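Long-range contacts in 16.4 kDa salivary peptide (Culex quinquefasciatus, PDB 7KC8), which is of unknown function but adopts a beta-trefoil fold that may bind sugars, as a secreted salivary protein of a West Nile virus vector mosquito: residues 39-43 with 52-56; 28-32 with 57-62; 106-110 with 125-129. All coordinates share one frame; numbering follows the deposited sequence.

Contact 1 (39-43 with 52-56); sequences EEWVI and IRPRI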
ATOM      1  N   GLU A  39       2.151 -11.061  -3.409  1.00 36.41           N
ATOM      2  CA  GLU A  39       1.093 -10.330  -4.146  1.00 39.81           C
ATOM      3  C   GLU A  39       1.704  -9.275  -5.085  1.00 43.38           C
ATOM      4  O   GLU A  39       2.648  -8.603  -4.712  1.00 36.86           O
ATOM      5  CB  GLU A  39       0.107  -9.732  -3.152  1.00 34.55           C
ATOM      6  CG  GLU A  39      -1.174  -9.247  -3.795  1.00 42.45           C
ATOM      7  CD  GLU A  39      -1.907 -10.267  -4.641  1.00 47.75           C
ATOM      8  OE1 GLU A  39      -1.705 -10.260  -5.855  1.00 48.75           O
ATOM      9  OE2 GLU A  39      -2.653 -11.059  -4.078  1.00 45.23           O
ATOM     10  N   GLU A  40       1.157  -9.146  -6.285  1.00 42.20           N
ATOM     11  CA  GLU A  40       1.692  -8.160  -7.251  1.00 34.76           C
ATOM     12  C   GLU A  40       0.854  -6.877  -7.207  1.00 33.22           C
ATOM     13  O   GLU A  40      -0.356  -6.971  -7.216  1.00 31.15           O
ATOM     14  CB  GLU A  40       1.821  -8.814  -8.615  1.00 36.33           C
ATOM     15  CG  GLU A  40       2.844  -9.918  -8.595  1.00 43.02           C
ATOM     16  CD  GLU A  40       2.811 -10.923  -9.720  1.00 46.87           C
ATOM     17  OE1 GLU A  40       2.628 -10.522 -10.828  1.00 44.64           O
ATOM     18  OE2 GLU A  40       2.975 -12.100  -9.452  1.00 54.59           O
ATOM     19  N   TRP A  41       1.520  -5.730  -7.102  1.00 33.23           N
ATOM     20  CA  TRP A  41       0.872  -4.429  -7.033  1.00 29.99           C
ATOM     21  C   TRP A  41       1.439  -3.523  -8.111  1.00 25.84           C
ATOM     22  O   TRP A  41       2.514  -3.773  -8.654  1.00 32.38           O
ATOM     23  CB  TRP A  41       1.079  -3.770  -5.671  1.00 28.88           C
ATOM     24  CG  TRP A  41       0.436  -4.497  -4.562  1.00 29.98           C
ATOM     25  CD1 TRP A  41       0.939  -5.576  -3.879  1.00 30.73           C
ATOM     26  CD2 TRP A  41      -0.835  -4.213  -3.985  1.00 23.29           C
ATOM     27  NE1 TRP A  41       0.051  -5.977  -2.917  1.00 26.59           N
ATOM     28  CE2 TRP A  41      -1.047  -5.158  -2.958  1.00 24.75           C
ATOM     29  CE3 TRP A  41      -1.822  -3.258  -4.240  1.00 26.18           C
ATOM     30  CZ2 TRP A  41      -2.207  -5.178  -2.193  1.00 23.36           C
ATOM     31  CZ3 TRP A  41      -2.977  -3.270  -3.462  1.00 28.49           C
ATOM     32  CH2 TRP A  41      -3.153  -4.222  -2.448  1.00 26.28           C
ATOM     33  N   VAL A  42       0.729  -2.440  -8.402  1.00 27.59           N
ATOM     34  CA  VAL A  42       1.187  -1.481  -9.397  1.00 27.12           C
ATOM     35  C   VAL A  42       1.345  -0.110  -8.756  1.00 27.72           C
ATOM     36  O   VAL A  42       0.424   0.395  -8.109  1.00 27.98           O
ATOM     37  CB  VAL A  42       0.238  -1.421 -10.602  1.00 25.63           C
ATOM     38  CG1 VAL A  42       0.771  -0.423 -11.632  1.00 27.74           C
ATOM     39  CG2 VAL A  42       0.102  -2.794 -11.207  1.00 28.85           C
ATOM     40  N   ILE A  43       2.511   0.485  -8.944  1.00 27.26           N
ATOM     41  CA  ILE A  43       2.779   1.855  -8.533  1.00 31.72           C
ATOM     42  C   ILE A  43       2.628   2.748  -9.759  1.00 28.25           C
ATOM     43  O   ILE A  43       3.321   2.554 -10.765  1.00 30.37           O
ATOM     44  CB  ILE A  43       4.184   1.989  -7.926  1.00 29.37           C
ATOM     45  CG1 ILE A  43       4.276   1.237  -6.595  1.00 24.08           C
ATOM     46  CG2 ILE A  43       4.556   3.466  -7.776  1.00 24.12           C
ATOM     47  CD1 ILE A  43       5.686   1.121  -6.040  1.00 23.21           C
ATOM     48  N   ILE A  52      -1.523   3.518  -5.915  1.00 26.43           N
ATOM     49  CA  ILE A  52      -1.138   2.119  -5.798  1.00 22.80           C
ATOM     50  C   ILE A  52      -2.385   1.276  -5.999  1.00 23.19           C
ATOM     51  O   ILE A  52      -3.450   1.598  -5.463  1.00 23.86           O
ATOM     52  CB  ILE A  52      -0.469   1.821  -4.436  1.00 25.04           C
ATOM     53  CG1 ILE A  52       0.817   2.650  -4.264  1.00 24.03           C
ATOM     54  CG2 ILE A  52      -0.174   0.324  -4.271  1.00 14.78           C
ATOM     55  CD1 ILE A  52       1.521   2.457  -2.905  1.00 18.97           C
ATOM     56  N   ARG A  53      -2.265   0.225  -6.801  1.00 24.10           N
ATOM     57  CA  ARG A  53      -3.363  -0.679  -7.107  1.00 28.00           C
ATOM     58  C   ARG A  53      -2.809  -2.083  -7.268  1.00 26.16           C
ATOM     59  O   ARG A  53      -1.646  -2.255  -7.652  1.00 26.90           O
ATOM     60  CB  ARG A  53      -4.109  -0.279  -8.390  1.00 28.87           C
ATOM     61  CG  ARG A  53      -3.178  -0.076  -9.573  1.00 35.29           C
ATOM     62  CD  ARG A  53      -3.904  -0.194 -10.890  1.00 30.28           C
ATOM     63  NE  ARG A  53      -4.357  -1.553 -11.118  1.00 28.17           N
ATOM     64  CZ  ARG A  53      -5.001  -1.947 -12.210  1.00 34.84           C
ATOM     65  NH1 ARG A  53      -5.255  -1.079 -13.175  1.00 34.39           N
ATOM     66  NH2 ARG A  53      -5.391  -3.210 -12.339  1.00 30.71           N
ATOM     67  N   PRO A  54      -3.603  -3.102  -6.969  1.00 26.45           N
ATOM     68  CA  PRO A  54      -3.151  -4.462  -7.242  1.00 26.57           C
ATOM     69  C   PRO A  54      -3.146  -4.704  -8.742  1.00 29.70           C
ATOM     70  O   PRO A  54      -3.902  -4.084  -9.492  1.00 27.65           O
ATOM     71  CB  PRO A  54      -4.186  -5.333  -6.527  1.00 22.54           C
ATOM     72  CG  PRO A  54      -5.396  -4.508  -6.492  1.00 26.10           C
ATOM     73  CD  PRO A  54      -4.954  -3.078  -6.390  1.00 24.39           C
ATOM     74  N   ARG A  55      -2.274  -5.622  -9.167  1.00 27.56           N
ATOM     75  CA  ARG A  55      -2.098  -5.880 -10.592  1.00 27.55           C
ATOM     76  C   ARG A  55      -3.406  -6.293 -11.259  1.00 32.21           C
ATOM     77  O   ARG A  55      -3.651  -5.934 -12.418  1.00 34.16           O
ATOM     78  CB  ARG A  55      -1.033  -6.961 -10.815  1.00 33.95           C
ATOM     79  CG  ARG A  55      -0.684  -7.191 -12.296  1.00 33.50           C
ATOM     80  CD  ARG A  55       0.260  -8.364 -12.525  1.00 30.67           C
ATOM     81  NE  ARG A  55      -0.276  -9.630 -12.028  1.00 38.92           N
ATOM     82  CZ  ARG A  55      -1.132 -10.397 -12.694  1.00 38.56           C
ATOM     83  NH1 ARG A  55      -1.565 -10.029 -13.885  1.00 42.26           N
ATOM     84  NH2 ARG A  55      -1.565 -11.531 -12.166  1.00 44.74           N
ATOM     85  N   ILE A  56      -4.270  -7.024 -10.549  1.00 26.45           N
ATOM     86  CA  ILE A  56      -5.412  -7.675 -11.187  1.00 26.68           C
ATOM     87  C   ILE A  56      -6.742  -6.991 -10.914  1.00 25.47           C
ATOM     88  O   ILE A  56      -7.751  -7.389 -11.518  1.00 33.96           O
ATOM     89  CB  ILE A  56      -5.500  -9.172 -10.817  1.00 32.78           C
ATOM     90  CG1 ILE A  56      -5.843  -9.378  -9.338  1.00 31.66           C
ATOM     91  CG2 ILE A  56      -4.215  -9.901 -11.177  1.00 23.20           C
ATOM     92  CD1 ILE A  56      -6.364 -10.772  -9.074  1.00 25.89           C
TER

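Contact 2 (28-32 with 57-62); sequences HYRKL and YTEYLY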
ATOM      1  N   HIS A  28     -17.988  -1.747  -0.338  1.00 40.97           N
ATOM      2  CA  HIS A  28     -17.367  -0.902  -1.375  1.00 30.87           C
ATOM      3  C   HIS A  28     -15.840  -1.018  -1.314  1.00 41.59           C
ATOM      4  O   HIS A  28     -15.188  -0.291  -2.055  1.00 38.01           O
ATOM      5  CB  HIS A  28     -17.817   0.524  -1.090  1.00 31.39           C
ATOM      6  CG  HIS A  28     -17.399   1.040   0.244  1.00 40.82           C
ATOM      7  ND1 HIS A  28     -18.138   0.818   1.385  1.00 47.09           N
ATOM      8  CD2 HIS A  28     -16.330   1.770   0.622  1.00 45.60           C
ATOM      9  CE1 HIS A  28     -17.536   1.381   2.409  1.00 44.39           C
ATOM     10  NE2 HIS A  28     -16.426   1.970   1.968  1.00 43.75           N
ATOM     11  N   TYR A  29     -15.301  -1.914  -0.494  1.00 37.96           N
ATOM     12  CA  TYR A  29     -13.837  -1.969  -0.277  1.00 32.39           C
ATOM     13  C   TYR A  29     -13.308  -3.404  -0.255  1.00 31.85           C
ATOM     14  O   TYR A  29     -14.090  -4.322  -0.078  1.00 39.05           O
ATOM     15  CB  TYR A  29     -13.505  -1.251   1.034  1.00 37.78           C
ATOM     16  CG  TYR A  29     -14.096  -1.894   2.265  1.00 39.53           C
ATOM     17  CD1 TYR A  29     -13.413  -2.879   2.958  1.00 40.19           C
ATOM     18  CD2 TYR A  29     -15.345  -1.530   2.734  1.00 40.71           C
ATOM     19  CE1 TYR A  29     -13.956  -3.490   4.073  1.00 41.47           C
ATOM     20  CE2 TYR A  29     -15.900  -2.125   3.853  1.00 37.15           C
ATOM     21  CZ  TYR A  29     -15.203  -3.110   4.525  1.00 42.90           C
ATOM     22  OH  TYR A  29     -15.739  -3.708   5.628  1.00 46.17           O
ATOM     23  N   ARG A  30     -12.004  -3.570  -0.451  1.00 35.91           N
ATOM     24  CA  ARG A  30     -11.348  -4.901  -0.357  1.00 32.04           C
ATOM     25  C   ARG A  30     -10.380  -4.906   0.825  1.00 30.67           C
ATOM     26  O   ARG A  30      -9.492  -4.070   0.838  1.00 30.52           O
ATOM     27  CB  ARG A  30     -10.609  -5.279  -1.636  1.00 23.36           C
ATOM     28  CG  ARG A  30      -9.981  -6.664  -1.604  1.00 31.62           C
ATOM     29  CD  ARG A  30      -9.428  -7.075  -2.953  1.00 33.71           C
ATOM     30  NE  ARG A  30     -10.401  -6.869  -4.010  1.00 31.34           N
ATOM     31  CZ  ARG A  30     -11.079  -7.836  -4.612  1.00 39.29           C
ATOM     32  NH1 ARG A  30     -10.885  -9.097  -4.273  1.00 32.00           N
ATOM     33  NH2 ARG A  30     -11.945  -7.537  -5.560  1.00 39.71           N
ATOM     34  N   LYS A  31     -10.499  -5.891   1.708  1.00 35.51           N
ATOM     35  CA  LYS A  31      -9.703  -5.949   2.928  1.00 36.45           C
ATOM     36  C   LYS A  31      -8.308  -6.495   2.653  1.00 30.13           C
ATOM     37  O   LYS A  31      -8.113  -7.377   1.808  1.00 31.36           O
ATOM     38  CB  LYS A  31     -10.398  -6.810   3.985  1.00 35.84           C
ATOM     39  N   LEU A  32      -7.333  -5.963   3.378  1.00 31.03           N
ATOM     40  CA  LEU A  32      -5.942  -6.349   3.220  1.00 30.81           C
ATOM     41  C   LEU A  32      -5.429  -6.944   4.522  1.00 31.07           C
ATOM     42  O   LEU A  32      -6.012  -6.744   5.594  1.00 31.73           O
ATOM     43  CB  LEU A  32      -5.068  -5.147   2.817  1.00 30.08           C
ATOM     44  CG  LEU A  32      -5.576  -4.244   1.688  1.00 25.07           C
ATOM     45  CD1 LEU A  32      -4.623  -3.066   1.478  1.00 23.68           C
ATOM     46  CD2 LEU A  32      -5.715  -5.043   0.423  1.00 23.19           C
ATOM     47  N   TYR A  57      -6.792  -5.978 -10.055  1.00 28.57           N
ATOM     48  CA  TYR A  57      -8.021  -5.217  -9.858  1.00 30.56           C
ATOM     49  C   TYR A  57      -7.737  -3.735 -10.005  1.00 32.16           C
ATOM     50  O   TYR A  57      -6.716  -3.240  -9.522  1.00 30.86           O
ATOM     51  CB  TYR A  57      -8.653  -5.438  -8.483  1.00 31.81           C
ATOM     52  CG  TYR A  57      -8.834  -6.873  -8.090  1.00 31.94           C
ATOM     53  CD1 TYR A  57      -9.798  -7.665  -8.695  1.00 29.88           C
ATOM     54  CD2 TYR A  57      -8.057  -7.428  -7.086  1.00 32.98           C
ATOM     55  CE1 TYR A  57      -9.970  -8.986  -8.316  1.00 31.36           C
ATOM     56  CE2 TYR A  57      -8.210  -8.743  -6.706  1.00 37.63           C
ATOM     57  CZ  TYR A  57      -9.171  -9.520  -7.317  1.00 37.84           C
ATOM     58  OH  TYR A  57      -9.309 -10.829  -6.927  1.00 41.15           O
ATOM     59  N   THR A  58      -8.651  -3.017 -10.646  1.00 34.80           N
ATOM     60  CA  THR A  58      -8.513  -1.568 -10.718  1.00 30.97           C
ATOM     61  C   THR A  58      -9.163  -0.946  -9.478  1.00 34.38           C
ATOM     62  O   THR A  58     -10.233  -0.340  -9.524  1.00 30.67           O
ATOM     63  CB  THR A  58      -9.106  -1.043 -12.014  1.00 33.25           C
ATOM     64  OG1 THR A  58      -9.292   0.370 -11.891  1.00 51.08           O
ATOM     65  CG2 THR A  58     -10.435  -1.730 -12.324  1.00 43.04           C
ATOM     66  N   GLU A  59      -8.484  -1.132  -8.339  1.00 32.03           N
ATOM     67  CA  GLU A  59      -8.934  -0.627  -7.041  1.00 28.96           C
ATOM     68  C   GLU A  59      -7.761   0.032  -6.333  1.00 30.35           C
ATOM     69  O   GLU A  59      -6.715  -0.596  -6.136  1.00 24.67           O
ATOM     70  CB  GLU A  59      -9.488  -1.746  -6.151  1.00 27.99           C
ATOM     71  CG  GLU A  59     -10.401  -2.732  -6.852  1.00 35.06           C
ATOM     72  CD  GLU A  59     -10.688  -3.948  -5.999  1.00 31.10           C
ATOM     73  OE1 GLU A  59     -10.187  -3.996  -4.863  1.00 38.45           O
ATOM     74  OE2 GLU A  59     -11.403  -4.861  -6.453  1.00 29.57           O
ATOM     75  N   TYR A  60      -7.931   1.272  -5.913  1.00 27.37           N
ATOM     76  CA  TYR A  60      -6.795   2.044  -5.444  1.00 30.95           C
ATOM     77  C   TYR A  60      -6.644   1.953  -3.937  1.00 28.98           C
ATOM     78  O   TYR A  60      -7.606   2.185  -3.193  1.00 31.71           O
ATOM     79  CB  TYR A  60      -6.906   3.495  -5.900  1.00 28.45           C
ATOM     80  CG  TYR A  60      -6.437   3.599  -7.318  1.00 37.05           C
ATOM     81  CD1 TYR A  60      -5.119   3.305  -7.639  1.00 29.53           C
ATOM     82  CD2 TYR A  60      -7.313   3.927  -8.347  1.00 35.15           C
ATOM     83  CE1 TYR A  60      -4.672   3.365  -8.936  1.00 34.54           C
ATOM     84  CE2 TYR A  60      -6.867   3.990  -9.658  1.00 39.07           C
ATOM     85  CZ  TYR A  60      -5.547   3.708  -9.947  1.00 37.59           C
ATOM     86  OH  TYR A  60      -5.092   3.766 -11.249  1.00 37.78           O
ATOM     87  N   LEU A  61      -5.432   1.611  -3.503  1.00 25.09           N
ATOM     88  CA  LEU A  61      -5.052   1.652  -2.093  1.00 21.25           C
ATOM     89  C   LEU A  61      -5.416   2.991  -1.475  1.00 20.70           C
ATOM     90  O   LEU A  61      -5.097   4.048  -2.024  1.00 24.02           O
ATOM     91  CB  LEU A  61      -3.540   1.423  -1.958  1.00 23.94           C
ATOM     92  CG  LEU A  61      -3.027   1.000  -0.582  1.00 23.51           C
ATOM     93  CD1 LEU A  61      -3.489  -0.408  -0.348  1.00 20.80           C
ATOM     94  CD2 LEU A  61      -1.512   1.116  -0.473  1.00 16.32           C
ATOM     95  N   TYR A  62      -6.072   2.949  -0.322  1.00 26.68           N
ATOM     96  CA  TYR A  62      -6.424   4.181   0.374  1.00 22.75           C
ATOM     97  C   TYR A  62      -6.499   3.911   1.861  1.00 24.90           C
ATOM     98  O   TYR A  62      -6.460   2.762   2.309  1.00 20.06           O
ATOM     99  CB  TYR A  62      -7.745   4.764  -0.103  1.00 23.58           C
ATOM    100  CG  TYR A  62      -8.954   4.050   0.461  1.00 31.73           C
ATOM    101  CD1 TYR A  62      -9.241   2.738   0.104  1.00 26.90           C
ATOM    102  CD2 TYR A  62      -9.810   4.688   1.348  1.00 29.37           C
ATOM    103  CE1 TYR A  62     -10.339   2.086   0.611  1.00 31.86           C
ATOM    104  CE2 TYR A  62     -10.916   4.039   1.862  1.00 34.79           C
ATOM    105  CZ  TYR A  62     -11.179   2.735   1.489  1.00 35.55           C
ATOM    106  OH  TYR A  62     -12.287   2.086   1.998  1.00 35.18           O
TER

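Contact 3 (106-110 with 125-129); sequences CLVIS and DDLWE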
ATOM      1  N   CYS A 106       2.583   6.990   8.167  1.00 26.47           N
ATOM      2  CA  CYS A 106       3.407   5.985   7.466  1.00 24.58           C
ATOM      3  C   CYS A 106       2.626   4.709   7.191  1.00 26.69           C
ATOM      4  O   CYS A 106       1.896   4.271   8.046  1.00 23.53           O
ATOM      5  CB  CYS A 106       4.636   5.624   8.284  1.00 22.62           C
ATOM      6  SG  CYS A 106       5.455   7.069   8.985  1.00 29.02           S
ATOM      7  N   LEU A 107       2.790   4.169   5.999  1.00 21.02           N
ATOM      8  CA  LEU A 107       2.207   2.851   5.754  1.00 22.53           C
ATOM      9  C   LEU A 107       3.110   1.827   6.443  1.00 26.12           C
ATOM     10  O   LEU A 107       4.329   1.923   6.359  1.00 28.29           O
ATOM     11  CB  LEU A 107       2.071   2.575   4.268  1.00 22.72           C
ATOM     12  CG  LEU A 107       1.371   1.260   4.000  1.00 24.33           C
ATOM     13  CD1 LEU A 107      -0.107   1.377   4.293  1.00 17.74           C
ATOM     14  CD2 LEU A 107       1.625   0.821   2.582  1.00 26.63           C
ATOM     15  N   VAL A 108       2.481   0.851   7.059  1.00 23.10           N
ATOM     16  CA  VAL A 108       3.192  -0.138   7.884  1.00 26.96           C
ATOM     17  C   VAL A 108       2.356  -1.416   7.961  1.00 30.10           C
ATOM     18  O   VAL A 108       1.173  -1.362   7.724  1.00 25.40           O
ATOM     19  CB  VAL A 108       3.321   0.533   9.259  1.00 27.68           C
ATOM     20  CG1 VAL A 108       2.599  -0.181  10.376  1.00 22.35           C
ATOM     21  CG2 VAL A 108       4.722   0.971   9.605  1.00 30.33           C
ATOM     22  N   ILE A 109       3.015  -2.542   8.189  1.00 30.51           N
ATOM     23  CA  ILE A 109       2.304  -3.802   8.523  1.00 25.98           C
ATOM     24  C   ILE A 109       2.566  -4.021  10.012  1.00 27.64           C
ATOM     25  O   ILE A 109       3.698  -4.065  10.395  1.00 29.49           O
ATOM     26  CB  ILE A 109       2.715  -4.974   7.631  1.00 25.50           C
ATOM     27  CG1 ILE A 109       2.351  -4.714   6.177  1.00 20.71           C
ATOM     28  CG2 ILE A 109       2.086  -6.249   8.139  1.00 33.34           C
ATOM     29  CD1 ILE A 109       2.589  -5.875   5.289  1.00 26.11           C
ATOM     30  N   SER A 110       1.520  -4.144  10.808  1.00 26.88           N
ATOM     31  CA  SER A 110       1.652  -4.230  12.256  1.00 26.32           C
ATOM     32  C   SER A 110       2.112  -5.617  12.696  1.00 29.46           C
ATOM     33  O   SER A 110       2.163  -6.571  11.912  1.00 35.73           O
ATOM     34  CB  SER A 110       0.329  -3.905  12.945  1.00 31.82           C
ATOM     35  OG  SER A 110      -0.448  -5.086  13.082  1.00 38.10           O
ATOM     36  N   ASP A 125      12.283   4.320   9.813  1.00 28.30           N
ATOM     37  CA  ASP A 125      12.598   3.038  10.438  1.00 31.87           C
ATOM     38  C   ASP A 125      11.554   1.984  10.115  1.00 30.52           C
ATOM     39  O   ASP A 125      11.557   0.907  10.718  1.00 25.92           O
ATOM     40  CB  ASP A 125      12.740   3.195  11.954  1.00 28.81           C
ATOM     41  CG  ASP A 125      14.172   3.496  12.377  1.00 44.06           C
ATOM     42  OD1 ASP A 125      15.030   2.597  12.224  1.00 59.26           O
ATOM     43  OD2 ASP A 125      14.444   4.624  12.848  1.00 41.75           O
ATOM     44  N   ASP A 126      10.656   2.275   9.176  1.00 25.64           N
ATOM     45  CA  ASP A 126       9.569   1.375   8.813  1.00 24.91           C
ATOM     46  C   ASP A 126       9.564   1.220   7.293  1.00 24.93           C
ATOM     47  O   ASP A 126       8.655   1.681   6.598  1.00 18.70           O
ATOM     48  CB  ASP A 126       8.250   1.899   9.336  1.00 26.20           C
ATOM     49  CG  ASP A 126       8.127   1.728  10.822  1.00 27.02           C
ATOM     50  OD1 ASP A 126       8.702   2.545  11.571  1.00 29.40           O
ATOM     51  OD2 ASP A 126       7.449   0.769  11.237  1.00 28.40           O
ATOM     52  N   LEU A 127      10.594   0.553   6.796  1.00 24.54           N
ATOM     53  CA  LEU A 127      10.915   0.540   5.385  1.00 25.41           C
ATOM     54  C   LEU A 127      10.299  -0.657   4.680  1.00 25.45           C
ATOM     55  O   LEU A 127      10.045  -1.710   5.271  1.00 24.64           O
ATOM     56  CB  LEU A 127      12.432   0.532   5.174  1.00 23.37           C
ATOM     57  CG  LEU A 127      13.219   1.684   5.797  1.00 24.18           C
ATOM     58  CD1 LEU A 127      14.688   1.634   5.374  1.00 26.44           C
ATOM     59  CD2 LEU A 127      12.595   3.033   5.424  1.00 23.54           C
ATOM     60  N   TRP A 128      10.083  -0.480   3.391  1.00 25.39           N
ATOM     61  CA  TRP A 128       9.490  -1.471   2.518  1.00 29.98           C
ATOM     62  C   TRP A 128      10.518  -1.940   1.504  1.00 28.12           C
ATOM     63  O   TRP A 128      11.378  -1.168   1.075  1.00 31.03           O
ATOM     64  CB  TRP A 128       8.300  -0.879   1.774  1.00 21.25           C
ATOM     65  CG  TRP A 128       7.135  -0.651   2.635  1.00 25.22           C
ATOM     66  CD1 TRP A 128       6.889   0.434   3.438  1.00 21.18           C
ATOM     67  CD2 TRP A 128       6.030  -1.533   2.793  1.00 25.78           C
ATOM     68  NE1 TRP A 128       5.677   0.276   4.085  1.00 24.27           N
ATOM     69  CE2 TRP A 128       5.137  -0.929   3.705  1.00 25.42           C
ATOM     70  CE3 TRP A 128       5.710  -2.783   2.256  1.00 22.41           C
ATOM     71  CZ2 TRP A 128       3.946  -1.533   4.080  1.00 24.99           C
ATOM     72  CZ3 TRP A 128       4.538  -3.380   2.636  1.00 23.55           C
ATOM     73  CH2 TRP A 128       3.658  -2.753   3.528  1.00 24.28           C
ATOM     74  N   GLU A 129      10.410  -3.194   1.095  1.00 25.58           N
ATOM     75  CA  GLU A 129      11.154  -3.686  -0.059  1.00 32.40           C
ATOM     76  C   GLU A 129      10.227  -3.629  -1.266  1.00 30.76           C
ATOM     77  O   GLU A 129       9.168  -4.270  -1.270  1.00 31.57           O
ATOM     78  CB  GLU A 129      11.683  -5.102   0.169  1.00 29.81           C
TER

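Contact 1 (39-43 with 52-56)
Val42 and Arg53 pair through their backbones as the hydrogen-bonded pair of an antiparallel hairpin. The bond from Arg53 N to Val42 O spans 3.0 Å; its counterpart runs from Val42 N to Arg53 O. Proline is tolerated at position 54 because Trp41-Pro54 is a non-hydrogen-bonded pair, where no N-H is needed toward strand 40-46; the next donor, Arg55 N, reaches Glu40 O at 3.1 Å.

Among the apolar contacts, Pro54 lays CB over one face of the six-membered ring of Trp41, 4.1 Å from its centroid, a CH-pi contact offset toward the rim. CD of the same proline touches Trp41 CZ3 at 3.5 Å. The compact, rigid pyrrolidine, with C-H groups turned to the ring, suits an indole face, while Ile52 CG2 adds a methyl beside CE3. Trp41 NE1 is turned to Ile19 O, which satisfies the buried indole N-H.

The charged pair is Glu40 and Arg55, lying side by side and pointing the same way. Arg55 CG stands anti to its own N (chi1 -174°), which carries the chain alongside Glu40; Glu40 OE1 then meets Arg55 NE at 3.3 Å in a salt bridge at the partly exposed end of the hairpin. Arg55 has a second partner: its NH1 bonds Leu137 O, tying in the C-terminal segment.

Strands 40-46 and 49-54 thus form a two-stranded beta hairpin of the kind from which the beta-trefoil is assembled.

Contact 2 (28-32 with 57-62)
The guanidinium of Arg30 lies flat on the ring of Tyr57, joining strand 29-35 of the beta-trefoil to the turn that leads into strand 60-63. Their planes are only 12° apart, and Arg30 CZ sits 3.7 Å from the centroid of the Tyr57 ring, close to the ring normal: a stacked cation-pi pair. Arginine suits this place because its flat cation can rest on an aromatic face while its edge still donates hydrogen bonds.

Glu59 takes that edge. The two side chains cross at about a right angle, yet guanidinium and carboxylate are nearly coplanar. The grip is side-on, through NE and one NH: Arg30 NE bonds Glu59 OE1 at 3.0 Å and Arg30 NH2 bonds Glu59 OE2 at 2.9 Å, the latter on the syn lone pair. Arg30 CG is anti to the backbone N (chi1 -177°) and the chain bends at chi3, turning NE and NH2 toward the carboxylate. Outside partners complete the network, Thr76 OG1 bonding Glu59 OE1 and Trp22 O accepting from Arg30 NH1. Stack and bidentate salt bridge together should fix the rotation of the guanidinium and probably favour an ionised Glu59 despite its burial.

Further along, Leu32, partly exposed, meets Leu61 through methyl groups; the branched apolar side chain of Leu61 suits the interior, where it also packs on Val74. At the other end, the OH of Tyr62 comes to 3.7 Å from CB of Tyr29.

Contact 3 (106-110 with 125-129)
Segments 106-110 and 125-129 do not pair as neighbouring strands: their closest CA atoms, of Val108 and Asp126, stay 6.6 Å apart. Instead, a side chain of one meets the backbone of the other, joining strand 105-109 to the start of strand 128-132 in the beta-trefoil.

Trp128 makes that link. Its NE1 donates to Leu107 O at 3.1 Å, nearly straight at the hydrogen (167°). The oxygen lies in the plane of the indole, as suits an N-H on a ring edge, but seen from the acceptor the donor stands well above the carbonyl plane, 64° out of it. Tryptophan suits the place because it can bury a broad apolar surface and still offer one polar N-H to a main-chain oxygen.

The disulfide of Cys106 with Cys123 ties strand 105-109 to the chain leading into 125-129. Nearer the surface, partly exposed Asp126 lies across Val108.

Elsewhere Phe12 meets the indole edge-to-face, Leu10 and Ile19 also touch it, and Ile98 packs against both Trp128 and Leu107, so the tryptophan is surrounded by apolar neighbours from several strands. The six-membered part of the indole reaches two aliphatic side chains of strand 105-109, each crossing it at about a right angle. Leu107 has CG anti to its backbone N (chi1 -176°), bringing its CD2 to 3.6 Å from Trp128 CZ2, and Ile109 sets CG1 at 3.5 Å from Trp128 CH2.

Contact 1 is a local beta hairpin, whereas contacts 2 and 3 join parts of the chain not paired as neighbouring strands. Contacts 1 and 2 adjoin, Ile52 O probably accepting a hydrogen bond from Leu61 N, and contact 1 is nested within the loop that contact 2 closes. Contact 3 lies across the chain's centre, its own centre about 17 Å from that of contact 1 and 19 Å from that of contact 2. Contacts 1 and 3 are buried, contact 2 only partly. Chemistry follows: main-chain pairing dominates contact 1, a charged and aromatic network contact 2, and a single indole bond amid aliphatic packing contact 3.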